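Local coordinates for protein iron transport multicopper oxidase FET3 (Saccharomyces cerevisiae, PDB 1ZPU) that oxidises ferrous to ferric iron with oxygen using four copper ions, so that iron can enter the yeast cell by high-affinity uptake, and also oxidises cuprous copper, at residues F5-G10 with T26-F31; Q45-N50 with G86-Y91. All blocks are in the same frame, centred on the assembly; numbering follows the deposited sequence.

In the fold
From the N terminus, strand 2-14 runs out and strand 22-27 returns beside it. Contact 1 (5-10 with 26-31) closes this hairpin across the 15 residues between its segments. The chain then reaches strand 43-49. Contact 2 (45-50 with 86-91) closes the next, longer loop, which carries the copper ligands His60 and His62. The two loops follow one another and neither nests nor crosses. Yet the contacts share one sheet, in the order 22-27, 2-14, 43-49, 88-94. Strands 2-14 and 43-49 are its inner neighbours, joined in parallel by backbone bonds such as Phe5 to Tyr47 and Trp7 to Thr49. All four segments belong to the first multicopper oxidase domain.

Contact 1 of 2, residues F5-G10 with T26-F31; sequences FNWTTG and TCNGQF. With NAG (2-acetamido-2-deoxy-beta-D-glucopyranose), chain B.
Cys27 sets its sulfur over the indole of Trp7. Trp7 CB lies 3.7 Å from Cys27 SG. CG and CD1 come closer, Trp7 CD1 at 3.4 Å from Cys27 SG. Trp7 CD1 also has Asn28 ND2 at its edge, 4.0 Å away. Further out, Trp7 CD2 and NE1 are each 3.9 Å from Cys27 SG. The sulfur therefore sits over the five-membered ring, 24° off its normal, a sulfur-aromatic contact. Cys27 SG is anti to its backbone N (chi1 172°), which carries it to this face. Phe5 CB lies against the opposite face, toward the rim. Beyond the two segments, Tyr104, Pro34 and Ile36 surround the indole, Tyr104 meeting it ring to ring. An alanine in place of Trp7 would probably leave Cys27 SG without its aromatic partner and open a gap beside Tyr104.

The two segments belong to a beta hairpin of strands 2-14 and 22-27, the latter at the edge of the sheet. Past Cys27 the chain makes a type I' turn, with Asn28 and Gly29 at its corners. Asn28 prolongs the pairing with its side chain. Asn28 ND2 donates to Asn6 O at 2.8 Å, almost straight at 168° and in the amide plane. Asn28 OD1 accepts from Thr8 N at 2.7 Å, a more bent bond with the donor tilted from the carbonyl plane. These two bonds fix the turn of the amide; the backbone of Asn28 adds a third, N to Thr8 O. Asn6 carries an N-acetylglucosamine, bonded from ND2 to C1. At the other end, Thr26 N donates to Gly10 O at 2.7 Å, while Gly10 N reaches Thr26 O weakly.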
# COMPACT_ATOMS: atom_id res chain seq x y z
N PHE A 5 13.95 -11.40 14.26
CA PHE A 5 13.58 -12.42 13.29
C PHE A 5 14.72 -12.70 12.32
O PHE A 5 15.42 -11.79 11.91
CB PHE A 5 12.36 -11.97 12.48
CG PHE A 5 11.12 -11.80 13.29
CD1 PHE A 5 10.82 -10.56 13.86
CD2 PHE A 5 10.25 -12.86 13.49
CE1 PHE A 5 9.66 -10.40 14.64
CE2 PHE A 5 9.09 -12.70 14.26
CZ PHE A 5 8.80 -11.48 14.83
N ASN A 6 14.88 -13.96 11.96
CA ASN A 6 15.78 -14.29 10.88
C ASN A 6 15.02 -14.95 9.73
O ASN A 6 14.67 -16.13 9.79
CB ASN A 6 16.94 -15.15 11.34
CG ASN A 6 17.81 -15.58 10.18
OD1 ASN A 6 17.99 -14.83 9.21
ND2 ASN A 6 18.29 -16.81 10.24
N TRP A 7 14.79 -14.17 8.67
CA TRP A 7 14.01 -14.64 7.52
C TRP A 7 14.79 -14.66 6.23
O TRP A 7 15.46 -13.70 5.87
CB TRP A 7 12.81 -13.75 7.29
CG TRP A 7 11.84 -13.71 8.38
CD1 TRP A 7 11.67 -14.61 9.37
CD2 TRP A 7 10.85 -12.71 8.57
NE1 TRP A 7 10.65 -14.23 10.19
CE2 TRP A 7 10.12 -13.05 9.72
CE3 TRP A 7 10.50 -11.54 7.88
CZ2 TRP A 7 9.07 -12.27 10.20
CZ3 TRP A 7 9.45 -10.75 8.36
CH2 TRP A 7 8.74 -11.13 9.51
N THR A 8 14.66 -15.78 5.52
CA THR A 8 15.31 -15.98 4.23
C THR A 8 14.29 -16.26 3.14
O THR A 8 13.46 -17.18 3.25
CB THR A 8 16.32 -17.14 4.29
OG1 THR A 8 17.29 -16.87 5.30
CG2 THR A 8 17.00 -17.31 2.95
N THR A 9 14.34 -15.45 2.08
CA THR A 9 13.48 -15.62 0.92
C THR A 9 13.85 -16.86 0.15
O THR A 9 15.02 -17.28 0.12
CB THR A 9 13.57 -14.44 -0.06
OG1 THR A 9 14.93 -14.28 -0.47
CG2 THR A 9 13.06 -13.15 0.55
N GLY A 10 12.84 -17.46 -0.48
CA GLY A 10 13.04 -18.64 -1.32
C GLY A 10 11.85 -18.91 -2.20
O GLY A 10 10.84 -18.23 -2.11
N THR A 26 8.76 -18.12 -0.33
CA THR A 26 8.71 -18.66 1.01
C THR A 26 9.57 -17.87 2.00
O THR A 26 10.47 -17.15 1.61
CB THR A 26 9.15 -20.12 1.00
OG1 THR A 26 10.39 -20.24 0.30
CG2 THR A 26 8.10 -20.95 0.29
N CYS A 27 9.26 -18.01 3.28
CA CYS A 27 10.07 -17.49 4.36
C CYS A 27 10.66 -18.67 5.13
O CYS A 27 9.92 -19.42 5.77
CB CYS A 27 9.19 -16.65 5.28
SG CYS A 27 10.01 -16.12 6.79
N ASN A 28 11.98 -18.83 5.07
CA ASN A 28 12.67 -20.00 5.66
C ASN A 28 12.04 -21.33 5.24
O ASN A 28 11.90 -22.24 6.05
CB ASN A 28 12.70 -19.91 7.19
CG ASN A 28 13.41 -18.67 7.69
OD1 ASN A 28 14.17 -18.01 6.96
ND2 ASN A 28 13.17 -18.34 8.94
N GLY A 29 11.66 -21.43 3.97
CA GLY A 29 10.99 -22.61 3.47
C GLY A 29 9.50 -22.72 3.77
O GLY A 29 8.86 -23.68 3.35
N GLN A 30 8.93 -21.74 4.48
CA GLN A 30 7.53 -21.83 4.91
C GLN A 30 6.62 -20.86 4.17
O GLN A 30 7.04 -19.78 3.76
CB GLN A 30 7.40 -21.60 6.41
CG GLN A 30 8.46 -22.30 7.22
CD GLN A 30 8.45 -23.80 7.00
OE1 GLN A 30 9.48 -24.40 6.67
NE2 GLN A 30 7.28 -24.41 7.18
N PHE A 31 5.36 -21.26 4.00
CA PHE A 31 4.35 -20.41 3.42
C PHE A 31 3.05 -20.70 4.11
O PHE A 31 2.73 -21.87 4.30
CB PHE A 31 4.20 -20.71 1.93
CG PHE A 31 3.40 -19.67 1.20
CD1 PHE A 31 4.02 -18.54 0.69
CD2 PHE A 31 2.03 -19.82 1.04
CE1 PHE A 31 3.31 -17.57 0.03
CE2 PHE A 31 1.30 -18.87 0.38
CZ PHE A 31 1.94 -17.73 -0.12
C1 NAG B . 19.71 -16.87 10.49
C2 NAG B . 21.02 -16.12 10.79
C3 NAG B . 22.29 -16.72 10.13
C4 NAG B . 22.22 -18.22 9.86
C5 NAG B . 20.81 -18.57 9.40
C6 NAG B . 20.61 -20.03 9.01
C7 NAG B . 21.59 -13.73 10.98
C8 NAG B . 22.15 -12.70 10.03
N2 NAG B . 20.88 -14.72 10.42
O3 NAG B . 23.43 -16.43 10.92
O4 NAG B . 23.15 -18.61 8.87
O5 NAG B . 19.98 -18.24 10.49
O6 NAG B . 19.66 -20.09 7.97
O7 NAG B . 21.78 -13.64 12.19

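Contact 2 of 2, residues Q45-N50 with G86-Y91; sequences QIYLTN and GSTMLY. With NAG (2-acetamido-2-deoxy-beta-D-glucopyranose), chain K.
Leu90 lays its CD1 methyl over the centre of the Tyr47 ring. The methyl is 3.7 Å from the ring centroid and only 8° off the normal, a CH-pi contact. Leu90 CG is anti to the backbone N (chi1 172°), which brings the branch point beside Tyr47; CD1 then also meets Ile46 O. Thr88 CG2 approaches the same ring at its edge, 4.1 Å from Tyr47 CD2. Further along this face, Thr49 OG1 and Thr88 OG1 share a hydrogen bond of 3.1 Å. Tyr47, Thr49, Thr88 and Leu90 are all partly exposed. This outer side ends in sugar: Leu90 CD2 lies 3.7 Å from NAG O7. Gln45, though buried, brings NE2 near C1 of the sugar, while its OE1 bonds weakly to Thr4.

The other face is buried, although its side chains meet less closely across the two segments. Leu48 CD1 stands 4.2 Å from Tyr91 CE1. Ile46 CB and Tyr91 CB are 4.4 Å apart. Much of the packing here comes from other parts of the chain. Met89 turns its end away to touch His496 and Val499 of helix 494-502, and Ile46 packs on Trp7 and Met59. The Tyr91 hydroxyl bonds to Gln80 and Met59 N. The Tyr91 side chain lies about 7 Å from those of the copper ligands His60 and His107.

Between the faces runs an antiparallel ladder. Ile46 with Tyr91 and Leu48 with Met89 are hydrogen-bonded pairs, each joined twice. Asn50 N to Ser87 O and Gly86 N to Asn50 O carry it past the strand ends. The register thus rests on backbone bonds, which do not depend on side-chain identity. The hydroxyl pair and the CH-pi contact are side-chain additions at the partly exposed, sugar-bearing face.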
# COMPACT_ATOMS: atom_id res chain seq x y z
N GLN A 45 13.60 -6.14 15.08
CA GLN A 45 14.84 -6.36 14.34
C GLN A 45 14.73 -7.56 13.39
O GLN A 45 14.82 -8.71 13.82
CB GLN A 45 16.00 -6.56 15.31
CG GLN A 45 16.19 -5.41 16.28
CD GLN A 45 17.33 -5.66 17.27
OE1 GLN A 45 17.64 -6.79 17.59
NE2 GLN A 45 17.95 -4.59 17.74
N ILE A 46 14.54 -7.29 12.10
CA ILE A 46 14.43 -8.34 11.10
C ILE A 46 15.70 -8.44 10.26
O ILE A 46 16.09 -7.49 9.59
CB ILE A 46 13.19 -8.16 10.20
CG1 ILE A 46 11.95 -7.95 11.06
CG2 ILE A 46 12.99 -9.37 9.30
CD1 ILE A 46 10.79 -7.45 10.34
N TYR A 47 16.34 -9.61 10.30
CA TYR A 47 17.42 -9.94 9.40
C TYR A 47 16.82 -10.57 8.17
O TYR A 47 16.46 -11.75 8.19
CB TYR A 47 18.38 -10.94 10.04
CG TYR A 47 19.22 -10.34 11.13
CD1 TYR A 47 18.85 -10.47 12.47
CD2 TYR A 47 20.40 -9.65 10.84
CE1 TYR A 47 19.63 -9.92 13.49
CE2 TYR A 47 21.17 -9.10 11.84
CZ TYR A 47 20.78 -9.24 13.17
OH TYR A 47 21.55 -8.69 14.17
N LEU A 48 16.70 -9.80 7.09
CA LEU A 48 16.19 -10.36 5.84
C LEU A 48 17.37 -10.79 4.97
O LEU A 48 18.29 -10.02 4.72
CB LEU A 48 15.33 -9.35 5.08
CG LEU A 48 14.12 -9.84 4.27
CD1 LEU A 48 13.71 -8.76 3.29
CD2 LEU A 48 14.34 -11.13 3.53
N THR A 49 17.33 -12.04 4.53
CA THR A 49 18.35 -12.56 3.65
C THR A 49 17.74 -12.92 2.31
O THR A 49 16.81 -13.70 2.23
CB THR A 49 19.05 -13.80 4.23
OG1 THR A 49 19.55 -13.48 5.53
CG2 THR A 49 20.21 -14.24 3.34
N ASN A 50 18.31 -12.36 1.25
CA ASN A 50 17.91 -12.70 -0.10
C ASN A 50 18.49 -14.05 -0.51
O ASN A 50 19.67 -14.16 -0.81
CB ASN A 50 18.37 -11.62 -1.08
CG ASN A 50 17.79 -11.80 -2.46
OD1 ASN A 50 17.14 -12.80 -2.74
ND2 ASN A 50 18.00 -10.82 -3.32
N GLY A 86 22.15 -13.33 -1.79
CA GLY A 86 23.20 -13.67 -0.83
C GLY A 86 23.32 -12.70 0.33
O GLY A 86 23.80 -13.07 1.40
N SER A 87 22.89 -11.46 0.11
CA SER A 87 23.03 -10.40 1.10
C SER A 87 21.94 -10.40 2.18
O SER A 87 20.86 -10.96 1.99
CB SER A 87 23.14 -9.03 0.42
OG SER A 87 24.36 -8.92 -0.30
N THR A 88 22.26 -9.79 3.31
CA THR A 88 21.38 -9.74 4.47
C THR A 88 21.23 -8.29 4.92
O THR A 88 22.20 -7.67 5.33
CB THR A 88 21.96 -10.54 5.67
OG1 THR A 88 22.18 -11.90 5.30
CG2 THR A 88 21.02 -10.48 6.88
N MET A 89 20.01 -7.77 4.87
CA MET A 89 19.75 -6.45 5.42
C MET A 89 19.07 -6.55 6.79
O MET A 89 18.17 -7.38 6.98
CB MET A 89 18.98 -5.57 4.43
CG MET A 89 18.30 -4.35 5.04
SD MET A 89 18.18 -2.87 4.01
CE MET A 89 18.03 -3.54 2.37
N LEU A 90 19.53 -5.74 7.73
CA LEU A 90 18.91 -5.66 9.04
C LEU A 90 17.97 -4.47 9.10
O LEU A 90 18.39 -3.33 8.93
CB LEU A 90 19.96 -5.59 10.14
CG LEU A 90 19.47 -5.31 11.56
CD1 LEU A 90 18.51 -6.39 12.09
CD2 LEU A 90 20.65 -5.15 12.48
N TYR A 91 16.69 -4.76 9.31
CA TYR A 91 15.68 -3.74 9.54
C TYR A 91 15.52 -3.59 11.05
O TYR A 91 15.06 -4.51 11.72
CB TYR A 91 14.36 -4.13 8.85
CG TYR A 91 14.42 -4.04 7.33
CD1 TYR A 91 14.66 -5.17 6.56
CD2 TYR A 91 14.24 -2.83 6.67
CE1 TYR A 91 14.73 -5.10 5.15
CE2 TYR A 91 14.30 -2.74 5.27
CZ TYR A 91 14.55 -3.88 4.52
OH TYR A 91 14.60 -3.78 3.14
C1 NAG K . 19.43 -1.88 16.49
C2 NAG K . 20.95 -2.03 16.66
C3 NAG K . 21.33 -1.62 18.07
C4 NAG K . 20.86 -0.19 18.32
C5 NAG K . 19.44 0.09 17.82
C6 NAG K . 19.20 1.60 17.72
C7 NAG K . 21.44 -4.51 16.80
C8 NAG K . 22.07 -4.75 18.15
N2 NAG K . 21.54 -3.31 16.25
O3 NAG K . 22.73 -1.66 18.22
O4 NAG K . 20.97 0.09 19.69
O5 NAG K . 19.17 -0.49 16.55
O6 NAG K . 20.36 2.25 17.25
O7 NAG K . 20.88 -5.42 16.21